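Local coordinates for transcriptional regulator, MarR family (Bacillus cereus, PDB 4XRF), which is a winged helix-turn-helix transcription factor that probably binds DNA and regulates transcription, at the interface of chains A and B. Sequence-based numbering; all coordinates share one arbitrary frame. Chains: chain A/B, Transcriptional regulator, MarR family.

Contact 1 and contact 2 lie side by side on one half of a two-fold symmetric interface, their C-alpha centres about 5 Å apart, and they share A:Leu128, A:Glu132 and B:Leu10. Both pair helix 4-29 of chain B with helix 121-139 of chain A, as expected of a MarR-family dimer, in which terminal helices of the two subunits intertwine. Contact 2 is mainly apolar packing between the two helices; contact 1 extends it to helices 33-45 and 50-57 of chain A. The dimer helix of one subunit thereby touches the DNA-binding lobe of the other, which may couple their positions.

Contact 1: the interface of chains A and B. Residues chain A 37, 56, 58, 128, 132; chain B 3, 6, 10.
In the winged helix-turn-helix fold of chain A, helices 33-45 and 50-57 and the dimerisation helix 121-139 together receive B:Lys6, a residue of the N-terminal helix of the partner. Its CG stands anti to the backbone N (chi1 -165°) and the chain beyond is extended, which carries the ammonium in between these elements. There NZ donates a hydrogen bond of 3.0 Å to the backbone O of A:Lys56. The bond lies in the carbonyl plane on a lone pair, with a C=O...N angle of 141°. This carbonyl belongs to the C-terminal turn of helix 50-57, where the helix dipole would probably favour a positive group. A salt bridge to the carboxylate of A:Glu132 is longer, 3.8 Å from NZ to OE2. The aliphatic part of the lysine is held separately: CB sits over the face of the A:Tyr37 ring, 3.9 Å from the centroid, and CD passes 3.3 Å from the phenol OH. On the other flank A:Leu128 crosses the lysine at about a right angle, its CD1 3.6 Å from CG. That same methyl meets CD1 of B:Leu10 at 3.5 Å, and CD1 of B:Leu10 is also 3.5 Å from CG of A:Glu132. The second branch of A:Leu128 turns to the imidazole of B:His3, CD2 lying 3.6 Å from ND1.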
ATOM      1  N   TYR A  37       0.076  19.096   7.126  1.00 31.30           N
ATOM      2  CA  TYR A  37      -0.752  20.236   6.749  1.00 32.07           C
ATOM      3  C   TYR A  37      -1.532  20.796   7.927  1.00 31.97           C
ATOM      4  O   TYR A  37      -1.633  22.005   8.076  1.00 32.66           O
ATOM      5  CB  TYR A  37      -1.709  19.937   5.587  1.00 32.67           C
ATOM      6  CG  TYR A  37      -2.154  21.235   4.976  1.00 34.80           C
ATOM      7  CD1 TYR A  37      -1.261  22.008   4.232  1.00 36.42           C
ATOM      8  CD2 TYR A  37      -3.414  21.730   5.196  1.00 35.82           C
ATOM      9  CE1 TYR A  37      -1.646  23.237   3.707  1.00 38.09           C
ATOM     10  CE2 TYR A  37      -3.804  22.944   4.667  1.00 37.95           C
ATOM     11  CZ  TYR A  37      -2.911  23.687   3.928  1.00 38.29           C
ATOM     12  OH  TYR A  37      -3.302  24.897   3.403  1.00 40.46           O
ATOM     13  N   LYS A  56     -11.068  23.354   6.630  1.00 39.47           N
ATOM     14  CA  LYS A  56      -9.866  23.584   5.816  1.00 39.64           C
ATOM     15  C   LYS A  56      -9.352  22.322   5.115  1.00 39.20           C
ATOM     16  O   LYS A  56      -8.729  22.425   4.043  1.00 39.49           O
ATOM     17  CB  LYS A  56      -8.765  24.250   6.631  1.00 39.40           C
ATOM     18  CG  LYS A  56      -9.015  25.727   6.913  1.00 40.93           C
ATOM     19  CD  LYS A  56      -8.108  26.212   8.044  1.00 40.99           C
ATOM     20  CE  LYS A  56      -8.331  27.683   8.380  1.00 43.00           C
ATOM     21  NZ  LYS A  56      -7.787  28.589   7.333  1.00 44.98           N
ATOM     22  N   TYR A  58     -11.462  19.781   4.252  1.00 41.00           N
ATOM     23  CA  TYR A  58     -12.598  19.280   3.478  1.00 42.53           C
ATOM     24  C   TYR A  58     -13.115  17.919   3.953  1.00 42.76           C
ATOM     25  O   TYR A  58     -13.699  17.154   3.180  1.00 44.26           O
ATOM     26  CB  TYR A  58     -12.283  19.308   1.968  1.00 43.26           C
ATOM     27  CG  TYR A  58     -12.091  20.726   1.478  1.00 44.10           C
ATOM     28  CD1 TYR A  58     -10.838  21.334   1.522  1.00 43.43           C
ATOM     29  CD2 TYR A  58     -13.180  21.486   1.035  1.00 45.77           C
ATOM     30  CE1 TYR A  58     -10.665  22.645   1.106  1.00 44.61           C
ATOM     31  CE2 TYR A  58     -13.015  22.796   0.609  1.00 46.97           C
ATOM     32  CZ  TYR A  58     -11.743  23.362   0.644  1.00 46.52           C
ATOM     33  OH  TYR A  58     -11.562  24.661   0.227  1.00 48.52           O
ATOM     34  N   LEU A 128      -5.466  21.592  -7.030  1.00 38.29           N
ATOM     35  CA  LEU A 128      -5.897  21.731  -5.649  1.00 38.51           C
ATOM     36  C   LEU A 128      -7.420  21.863  -5.559  1.00 39.44           C
ATOM     37  O   LEU A 128      -8.038  21.204  -4.723  1.00 39.24           O
ATOM     38  CB  LEU A 128      -5.197  22.913  -4.973  1.00 38.88           C
ATOM     39  CG  LEU A 128      -5.729  23.304  -3.592  1.00 39.04           C
ATOM     40  CD1 LEU A 128      -5.394  22.212  -2.583  1.00 37.71           C
ATOM     41  CD2 LEU A 128      -5.188  24.654  -3.149  1.00 40.12           C
ATOM     42  N   GLU A 132      -9.953  19.263  -3.806  1.00 37.39           N
ATOM     43  CA  GLU A 132     -10.860  19.719  -2.756  1.00 39.25           C
ATOM     44  C   GLU A 132     -12.295  19.311  -3.116  1.00 40.26           C
ATOM     45  O   GLU A 132     -13.059  18.854  -2.261  1.00 39.85           O
ATOM     46  CB  GLU A 132     -10.747  21.237  -2.554  1.00 40.88           C
ATOM     47  CG  GLU A 132      -9.463  21.668  -1.853  1.00 41.37           C
ATOM     48  CD  GLU A 132      -9.245  23.178  -1.846  1.00 43.73           C
ATOM     49  OE1 GLU A 132      -9.968  23.909  -2.552  1.00 45.08           O
ATOM     50  OE2 GLU A 132      -8.334  23.642  -1.123  1.00 45.18           O
TER
ATOM     51  N   HIS B   3       0.885  25.679  -2.534  1.00 48.70           N
ATOM     52  CA  HIS B   3      -0.213  24.707  -2.714  1.00 45.64           C
ATOM     53  C   HIS B   3       0.231  23.243  -2.638  1.00 43.48           C
ATOM     54  O   HIS B   3      -0.617  22.345  -2.571  1.00 41.78           O
ATOM     55  CB  HIS B   3      -1.023  24.963  -4.004  1.00 45.82           C
ATOM     56  CG  HIS B   3      -1.583  26.352  -4.107  1.00 47.33           C
ATOM     57  ND1 HIS B   3      -2.389  26.911  -3.137  1.00 47.08           N
ATOM     58  CD2 HIS B   3      -1.455  27.293  -5.076  1.00 48.27           C
ATOM     59  CE1 HIS B   3      -2.730  28.136  -3.497  1.00 47.85           C
ATOM     60  NE2 HIS B   3      -2.174  28.393  -4.668  1.00 49.33           N
ATOM     61  N   LYS B   6      -0.775  21.325   0.718  1.00 36.91           N
ATOM     62  CA  LYS B   6      -2.211  21.097   0.726  1.00 35.74           C
ATOM     63  C   LYS B   6      -2.621  20.037  -0.297  1.00 34.20           C
ATOM     64  O   LYS B   6      -3.345  19.110   0.038  1.00 32.95           O
ATOM     65  CB  LYS B   6      -3.012  22.391   0.533  1.00 36.48           C
ATOM     66  CG  LYS B   6      -4.479  22.203   0.908  1.00 36.63           C
ATOM     67  CD  LYS B   6      -5.214  23.523   1.118  1.00 38.02           C
ATOM     68  CE  LYS B   6      -6.577  23.239   1.738  1.00 38.41           C
ATOM     69  NZ  LYS B   6      -7.219  24.408   2.426  1.00 40.15           N
ATOM     70  N   LEU B  10      -4.470  16.362   0.600  1.00 33.75           N
ATOM     71  CA  LEU B  10      -5.705  15.907  -0.057  1.00 33.79           C
ATOM     72  C   LEU B  10      -5.495  14.622  -0.867  1.00 33.72           C
ATOM     73  O   LEU B  10      -6.334  13.709  -0.799  1.00 33.56           O
ATOM     74  CB  LEU B  10      -6.246  17.012  -0.959  1.00 33.90           C
ATOM     75  CG  LEU B  10      -6.893  18.193  -0.234  1.00 34.82           C
ATOM     76  CD1 LEU B  10      -6.921  19.393  -1.151  1.00 35.34           C
ATOM     77  CD2 LEU B  10      -8.297  17.836   0.191  1.00 35.05           C
TER

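Contact 2: the interface of chains A and B. Residues chain A 128, 131-132, 135; chain B 7, 10-11, 14.
Helix 121-139 of chain A and helix 4-29 of chain B run in the same direction where A:Phe131 meets B:Leu10, the line between the CA atoms of A:Leu128 and A:Glu135 making about 22° with that between B:Ile7 and B:Ile14. N- and C-terminal helices of the two subunits pack together in the dimerisation region of MarR-family proteins; here the pair is nearly parallel, and it illustrates how a mostly apolar seam is built from successive helical turns. A:Phe131 is central to it. With CG anti to its own carbonyl carbon (chi1 -81°), the ring wedges between B:Ile7 and B:Ala11, whose CG2 and CB lie near CE2 on opposite sides of the ring plane. CE2 lies 3.7 Å from CB of B:Ala11 and 3.8 Å from CG2 of B:Ile7. The backbone O of B:Ile7 sits in the ring plane at the edge, 3.8 Å from CD2, an arrangement that could give a weak electrostatic attraction to the aromatic C-H. A:Phe131 and B:Ala11 occupy positions that both belong to the isoquinoline pocket, and their meeting across the chains suggests that the pocket lies at or near the dimer seam. The other branch of B:Ile7 faces the preceding turn of chain A, CG1 being 3.8 Å from CB of A:Leu128. B:Leu10, whose CD1 is already taken by A:Leu128 and A:Glu132, sends CD2 toward A:Glu135, 3.8 Å from its CB. A turn about its CB-CG bond (chi2 70°) folds the glutamate back, and it runs antiparallel to the side chain of B:Ile14, with carboxylate OE1 4.1 Å from CG1. Near the far end of the patch, B:Ile14 places its terminal methyl CD1 against the helix backbone of chain A, 3.4 Å from the O of A:Phe131.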
ATOM      1  N   LEU A 128      -5.466  21.592  -7.030  1.00 38.29           N
ATOM      2  CA  LEU A 128      -5.897  21.731  -5.649  1.00 38.51           C
ATOM      3  C   LEU A 128      -7.420  21.863  -5.559  1.00 39.44           C
ATOM      4  O   LEU A 128      -8.038  21.204  -4.723  1.00 39.24           O
ATOM      5  CB  LEU A 128      -5.197  22.913  -4.973  1.00 38.88           C
ATOM      6  CG  LEU A 128      -5.729  23.304  -3.592  1.00 39.04           C
ATOM      7  CD1 LEU A 128      -5.394  22.212  -2.583  1.00 37.71           C
ATOM      8  CD2 LEU A 128      -5.188  24.654  -3.149  1.00 40.12           C
ATOM      9  N   PHE A 131      -9.032  18.514  -6.351  1.00 35.65           N
ATOM     10  CA  PHE A 131      -8.848  17.611  -5.216  1.00 35.41           C
ATOM     11  C   PHE A 131      -9.777  17.971  -4.051  1.00 36.01           C
ATOM     12  O   PHE A 131     -10.305  17.089  -3.378  1.00 35.48           O
ATOM     13  CB  PHE A 131      -7.388  17.615  -4.742  1.00 34.17           C
ATOM     14  CG  PHE A 131      -6.476  16.741  -5.551  1.00 33.96           C
ATOM     15  CD1 PHE A 131      -6.893  16.169  -6.745  1.00 34.06           C
ATOM     16  CD2 PHE A 131      -5.171  16.520  -5.131  1.00 33.35           C
ATOM     17  CE1 PHE A 131      -6.036  15.384  -7.499  1.00 33.67           C
ATOM     18  CE2 PHE A 131      -4.309  15.737  -5.873  1.00 33.24           C
ATOM     19  CZ  PHE A 131      -4.739  15.160  -7.059  1.00 33.61           C
ATOM     20  N   GLU A 132      -9.953  19.263  -3.806  1.00 37.39           N
ATOM     21  CA  GLU A 132     -10.860  19.719  -2.756  1.00 39.25           C
ATOM     22  C   GLU A 132     -12.295  19.311  -3.116  1.00 40.26           C
ATOM     23  O   GLU A 132     -13.059  18.854  -2.261  1.00 39.85           O
ATOM     24  CB  GLU A 132     -10.747  21.237  -2.554  1.00 40.88           C
ATOM     25  CG  GLU A 132      -9.463  21.668  -1.853  1.00 41.37           C
ATOM     26  CD  GLU A 132      -9.245  23.178  -1.846  1.00 43.73           C
ATOM     27  OE1 GLU A 132      -9.968  23.909  -2.552  1.00 45.08           O
ATOM     28  OE2 GLU A 132      -8.334  23.642  -1.123  1.00 45.18           O
ATOM     29  N   GLU A 135     -12.471  15.474  -2.632  1.00 40.09           N
ATOM     30  CA  GLU A 135     -12.573  15.217  -1.195  1.00 42.08           C
ATOM     31  C   GLU A 135     -13.973  15.486  -0.646  1.00 42.44           C
ATOM     32  O   GLU A 135     -14.497  14.696   0.152  1.00 42.47           O
ATOM     33  CB  GLU A 135     -11.529  16.002  -0.395  1.00 42.94           C
ATOM     34  CG  GLU A 135     -11.493  15.610   1.078  1.00 46.12           C
ATOM     35  CD  GLU A 135     -10.935  14.210   1.310  1.00 48.45           C
ATOM     36  OE1 GLU A 135     -11.560  13.214   0.875  1.00 50.91           O
ATOM     37  OE2 GLU A 135      -9.866  14.101   1.942  1.00 48.53           O
TER
ATOM     38  N   ILE B   7      -2.130  20.155  -1.527  1.00 34.03           N
ATOM     39  CA  ILE B   7      -2.359  19.117  -2.538  1.00 33.53           C
ATOM     40  C   ILE B   7      -1.961  17.711  -2.035  1.00 33.10           C
ATOM     41  O   ILE B   7      -2.727  16.755  -2.205  1.00 32.53           O
ATOM     42  CB  ILE B   7      -1.616  19.411  -3.859  1.00 33.76           C
ATOM     43  CG1 ILE B   7      -2.222  20.638  -4.562  1.00 34.50           C
ATOM     44  CG2 ILE B   7      -1.663  18.180  -4.758  1.00 33.06           C
ATOM     45  CD1 ILE B   7      -1.377  21.158  -5.720  1.00 34.88           C
ATOM     46  N   LEU B  10      -4.470  16.362   0.600  1.00 33.75           N
ATOM     47  CA  LEU B  10      -5.705  15.907  -0.057  1.00 33.79           C
ATOM     48  C   LEU B  10      -5.495  14.622  -0.867  1.00 33.72           C
ATOM     49  O   LEU B  10      -6.334  13.709  -0.799  1.00 33.56           O
ATOM     50  CB  LEU B  10      -6.246  17.012  -0.959  1.00 33.90           C
ATOM     51  CG  LEU B  10      -6.893  18.193  -0.234  1.00 34.82           C
ATOM     52  CD1 LEU B  10      -6.921  19.393  -1.151  1.00 35.34           C
ATOM     53  CD2 LEU B  10      -8.297  17.836   0.191  1.00 35.05           C
ATOM     54  N   ALA B  11      -4.392  14.567  -1.621  1.00 33.77           N
ATOM     55  CA  ALA B  11      -4.007  13.383  -2.419  1.00 34.69           C
ATOM     56  C   ALA B  11      -3.841  12.149  -1.531  1.00 35.48           C
ATOM     57  O   ALA B  11      -4.317  11.059  -1.880  1.00 35.54           O
ATOM     58  CB  ALA B  11      -2.727  13.645  -3.208  1.00 34.98           C
ATOM     59  N   ILE B  14      -7.580  11.237  -0.281  1.00 37.17           N
ATOM     60  CA  ILE B  14      -8.306  10.711  -1.435  1.00 38.37           C
ATOM     61  C   ILE B  14      -7.714   9.361  -1.845  1.00 39.20           C
ATOM     62  O   ILE B  14      -8.451   8.401  -2.088  1.00 40.42           O
ATOM     63  CB  ILE B  14      -8.261  11.694  -2.631  1.00 37.93           C
ATOM     64  CG1 ILE B  14      -9.088  12.945  -2.322  1.00 37.86           C
ATOM     65  CG2 ILE B  14      -8.761  11.047  -3.916  1.00 37.28           C
ATOM     66  CD1 ILE B  14      -8.728  14.131  -3.198  1.00 38.44           C
TER